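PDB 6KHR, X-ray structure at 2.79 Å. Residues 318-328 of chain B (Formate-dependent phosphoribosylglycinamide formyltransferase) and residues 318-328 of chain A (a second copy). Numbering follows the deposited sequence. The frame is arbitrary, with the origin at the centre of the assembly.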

# COMPACT_ATOMS: atom_id res chain seq x y z
N VAL B 318 -5.68 -5.50 7.69
CA VAL B 318 -5.22 -4.88 6.45
C VAL B 318 -5.91 -3.54 6.23
O VAL B 318 -5.32 -2.61 5.66
CB VAL B 318 -5.43 -5.84 5.25
CG1 VAL B 318 -5.25 -5.13 3.94
CG2 VAL B 318 -4.46 -7.03 5.33
N ARG B 319 -7.15 -3.39 6.72
CA ARG B 319 -7.88 -2.13 6.61
C ARG B 319 -8.25 -1.48 7.93
O ARG B 319 -8.57 -0.29 7.92
CB ARG B 319 -9.17 -2.32 5.79
CG ARG B 319 -8.96 -2.51 4.31
CD ARG B 319 -8.36 -1.25 3.72
NE ARG B 319 -7.91 -1.47 2.35
CZ ARG B 319 -7.00 -0.72 1.75
NH1 ARG B 319 -6.45 0.30 2.40
NH2 ARG B 319 -6.64 -0.98 0.50
N SER B 320 -8.24 -2.20 9.05
CA SER B 320 -8.72 -1.59 10.29
C SER B 320 -7.62 -0.99 11.15
O SER B 320 -7.92 -0.18 12.04
CB SER B 320 -9.50 -2.60 11.12
OG SER B 320 -8.81 -3.84 11.16
N GLN B 321 -6.36 -1.34 10.92
CA GLN B 321 -5.25 -0.79 11.69
C GLN B 321 -4.36 0.05 10.80
O GLN B 321 -4.23 -0.23 9.61
CB GLN B 321 -4.38 -1.90 12.32
CG GLN B 321 -5.14 -2.92 13.13
CD GLN B 321 -4.26 -3.66 14.09
OE1 GLN B 321 -4.59 -3.77 15.27
NE2 GLN B 321 -3.13 -4.19 13.60
N ARG B 322 -3.73 1.07 11.40
CA ARG B 322 -2.66 1.79 10.73
C ARG B 322 -1.64 0.83 10.12
O ARG B 322 -1.30 0.93 8.94
CB ARG B 322 -1.98 2.75 11.71
CG ARG B 322 -1.16 3.84 11.05
CD ARG B 322 -0.40 4.69 12.08
NE ARG B 322 0.80 4.00 12.57
CZ ARG B 322 2.03 4.11 12.06
NH1 ARG B 322 2.28 4.88 11.02
NH2 ARG B 322 3.02 3.44 12.60
N LEU B 323 -1.14 -0.12 10.91
CA LEU B 323 -0.18 -1.12 10.45
C LEU B 323 -0.85 -2.49 10.47
O LEU B 323 -1.31 -2.95 11.53
CB LEU B 323 1.07 -1.12 11.32
CG LEU B 323 1.77 0.24 11.45
CD1 LEU B 323 3.05 0.17 12.27
CD2 LEU B 323 2.10 0.77 10.08
N SER B 324 -0.91 -3.15 9.32
CA SER B 324 -1.54 -4.46 9.27
C SER B 324 -0.66 -5.49 9.96
O SER B 324 0.53 -5.27 10.21
CB SER B 324 -1.80 -4.88 7.82
OG SER B 324 -0.58 -5.09 7.13
N VAL B 325 -1.27 -6.64 10.25
CA VAL B 325 -0.53 -7.71 10.94
C VAL B 325 0.73 -8.05 10.16
O VAL B 325 1.73 -8.45 10.75
CB VAL B 325 -1.44 -8.94 11.15
CG1 VAL B 325 -1.88 -9.52 9.80
CG2 VAL B 325 -0.74 -9.98 12.03
N PHE B 326 0.70 -7.86 8.83
CA PHE B 326 1.86 -8.10 7.98
C PHE B 326 2.90 -6.98 8.07
O PHE B 326 4.10 -7.25 8.06
CB PHE B 326 1.41 -8.26 6.53
CG PHE B 326 0.32 -9.24 6.36
CD1 PHE B 326 0.48 -10.53 6.81
CD2 PHE B 326 -0.86 -8.88 5.75
CE1 PHE B 326 -0.53 -11.45 6.66
CE2 PHE B 326 -1.88 -9.80 5.58
CZ PHE B 326 -1.72 -11.08 6.03
N GLU B 327 2.46 -5.72 8.14
CA GLU B 327 3.42 -4.66 8.37
C GLU B 327 4.01 -4.78 9.77
O GLU B 327 5.21 -4.56 9.96
CB GLU B 327 2.75 -3.29 8.14
CG GLU B 327 2.19 -3.15 6.70
CD GLU B 327 1.33 -1.89 6.44
OE1 GLU B 327 0.41 -1.56 7.23
OE2 GLU B 327 1.56 -1.24 5.39
N LEU B 328 3.21 -5.19 10.75
CA LEU B 328 3.78 -5.40 12.08
C LEU B 328 4.82 -6.52 12.07
O LEU B 328 5.90 -6.38 12.66
CB LEU B 328 2.68 -5.68 13.10
CG LEU B 328 1.64 -4.59 13.36
CD1 LEU B 328 0.48 -5.18 14.18
CD2 LEU B 328 2.24 -3.37 14.08
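Chain A (318-328) VRSQRLSVFEL

Residues 318-328 of chain A lie against the same residues of chain B as two copies of one protein, and each contact made by one copy is returned by the other. In chain A, as in chain B, the end of one helix (318-320) leads through a loop (321-324) into the start of the next (325-328). Q321(A), at phi/psi -115/150, is the first residue to leave helical geometry; R322(A) returns briefly to -48/-51, and L323(A) and S324(A) are extended at -113/121 and -72/165. The backbones stay well apart: the CA atoms of R319(B) and R322(A) are 8.1 Å from each other, those of R322(B) and R319(A) 8.2 Å. The two stretches run roughly antiparallel, in keeping with this reciprocal pairing; the arginine and glutamate side chains bridge the gap, and the two stretches together bury 291 Å².

R319(A) and R319(B) reach across to the glutamates of the partner chain. In R319(A) the CA-to-CB bond points toward chain B, and chi1 -73° (m), chi2 -65° (m) and chi3 169° (t) bend the chain near its base and then extend it, delivering the guanidinium to E327(B). R319(A) NH2 donates to E327(B) OE2 at a very short 2.5 Å, with an angle of 154° at the hydrogen; the reciprocal bond from R319(B) NH2 to E327(A) OE2 is 2.7 Å, at 147°. Both pairs are salt bridges, and in both the carboxylate oxygen lies at the edge of the guanidinium, near its plane, where the N-H bonds point. One face of the R319(A) guanidinium is covered by L323(B), with CD2 4.3 Å from NH2; L323(A) CD2 lies 4.1 Å from R319(B) NH2 in the same way. R319(A) NH1 also comes within 3.2 Å of R322(B) O, and R319(B) NH1 within 3.0 Å of R322(A) O, but the angles are too poor for hydrogen bonds.

E327(A) is held in place by its own chain. With chi1 -59° (m), chi2 172° (t) and chi3 -48°, its carboxylate is brought to the S324(A) amide, where E327(A) OE1 accepts from S324(A) N at 2.9 Å while OE2 meets R319(B). S324(A), at the N-cap with chi1 66° (p), returns the favour: its OG accepts from E327(A) N at 3.3 Å, capping an amide that has no helical carbonyl partner so early in the helix. L328(A) N then bonds to S324(A) O at 2.7 Å, an early turn of the helix. The glutamate is thus held by its own backbone while it binds R319(B), its two oxygens serving different chains.

In the loop, Q321(A) NE2 makes a weak bond to L323(A) O at 3.0 Å. The CA-to-CB bonds of R322(A) and L323(A) point sideways, though the ends of both side chains come nearer to chain B; the nearest approach of the R322(A) side chain is CG, 5.1 Å from R319(B) NH1, and its guanidinium nitrogens are satisfied elsewhere in the structure.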

# COMPACT_ATOMS: atom_id res chain seq x y z
N VAL A 318 -0.40 7.23 0.28
CA VAL A 318 -0.15 5.85 0.71
C VAL A 318 -0.54 5.65 2.16
O VAL A 318 -0.98 4.56 2.56
CB VAL A 318 1.33 5.46 0.44
CG1 VAL A 318 1.69 4.17 1.13
CG2 VAL A 318 1.60 5.34 -1.05
N ARG A 319 -0.45 6.71 2.98
CA ARG A 319 -0.84 6.64 4.38
C ARG A 319 -1.97 7.58 4.78
O ARG A 319 -2.57 7.36 5.83
CB ARG A 319 0.36 6.93 5.30
CG ARG A 319 1.38 5.82 5.38
CD ARG A 319 0.75 4.59 6.00
NE ARG A 319 1.60 3.42 5.87
CZ ARG A 319 1.16 2.17 5.94
NH1 ARG A 319 -0.13 1.94 6.13
NH2 ARG A 319 2.00 1.15 5.80
N SER A 320 -2.28 8.61 3.99
CA SER A 320 -3.28 9.57 4.46
C SER A 320 -4.69 9.30 3.94
O SER A 320 -5.65 9.83 4.51
CB SER A 320 -2.89 10.99 4.07
OG SER A 320 -2.44 11.03 2.73
N GLN A 321 -4.84 8.48 2.91
CA GLN A 321 -6.15 8.15 2.37
C GLN A 321 -6.45 6.68 2.58
O GLN A 321 -5.54 5.86 2.58
CB GLN A 321 -6.25 8.45 0.87
CG GLN A 321 -5.84 9.84 0.46
CD GLN A 321 -6.40 10.23 -0.88
OE1 GLN A 321 -6.98 11.30 -1.01
NE2 GLN A 321 -6.21 9.38 -1.89
N ARG A 322 -7.75 6.36 2.74
CA ARG A 322 -8.19 4.97 2.69
C ARG A 322 -7.61 4.25 1.47
O ARG A 322 -7.03 3.17 1.60
CB ARG A 322 -9.72 4.91 2.69
CG ARG A 322 -10.30 3.57 3.06
CD ARG A 322 -11.83 3.54 2.91
NE ARG A 322 -12.22 3.38 1.51
CZ ARG A 322 -12.46 2.22 0.89
NH1 ARG A 322 -12.35 1.06 1.50
NH2 ARG A 322 -12.82 2.23 -0.38
N LEU A 323 -7.77 4.82 0.29
CA LEU A 323 -7.24 4.26 -0.96
C LEU A 323 -6.13 5.17 -1.48
O LEU A 323 -6.36 6.36 -1.74
CB LEU A 323 -8.34 4.10 -2.00
CG LEU A 323 -9.56 3.29 -1.53
CD1 LEU A 323 -10.60 3.11 -2.63
CD2 LEU A 323 -9.11 1.94 -1.05
N SER A 324 -4.93 4.62 -1.63
CA SER A 324 -3.83 5.42 -2.12
C SER A 324 -4.01 5.73 -3.60
O SER A 324 -4.81 5.09 -4.30
CB SER A 324 -2.49 4.70 -1.90
OG SER A 324 -2.41 3.54 -2.70
N VAL A 325 -3.24 6.71 -4.08
CA VAL A 325 -3.35 7.11 -5.48
C VAL A 325 -3.15 5.90 -6.38
O VAL A 325 -3.71 5.84 -7.48
CB VAL A 325 -2.36 8.24 -5.80
CG1 VAL A 325 -0.91 7.77 -5.60
CG2 VAL A 325 -2.59 8.79 -7.21
N PHE A 326 -2.37 4.91 -5.92
CA PHE A 326 -2.13 3.68 -6.66
C PHE A 326 -3.32 2.72 -6.58
O PHE A 326 -3.65 2.06 -7.58
CB PHE A 326 -0.89 2.99 -6.13
CG PHE A 326 0.29 3.88 -6.05
CD1 PHE A 326 0.72 4.55 -7.18
CD2 PHE A 326 0.97 4.05 -4.86
CE1 PHE A 326 1.82 5.38 -7.12
CE2 PHE A 326 2.08 4.88 -4.79
CZ PHE A 326 2.50 5.55 -5.92
N GLU A 327 -3.95 2.60 -5.42
CA GLU A 327 -5.17 1.80 -5.36
C GLU A 327 -6.27 2.47 -6.17
O GLU A 327 -7.04 1.79 -6.87
CB GLU A 327 -5.58 1.57 -3.90
CG GLU A 327 -4.47 0.86 -3.08
CD GLU A 327 -4.72 0.76 -1.56
OE1 GLU A 327 -5.07 1.78 -0.90
OE2 GLU A 327 -4.51 -0.35 -1.01
N LEU A 328 -6.34 3.80 -6.16
CA LEU A 328 -7.34 4.46 -7.00
C LEU A 328 -7.07 4.20 -8.49
O LEU A 328 -8.01 3.90 -9.25
CB LEU A 328 -7.39 5.95 -6.70
CG LEU A 328 -7.80 6.41 -5.30
CD1 LEU A 328 -7.50 7.90 -5.14
CD2 LEU A 328 -9.29 6.11 -5.01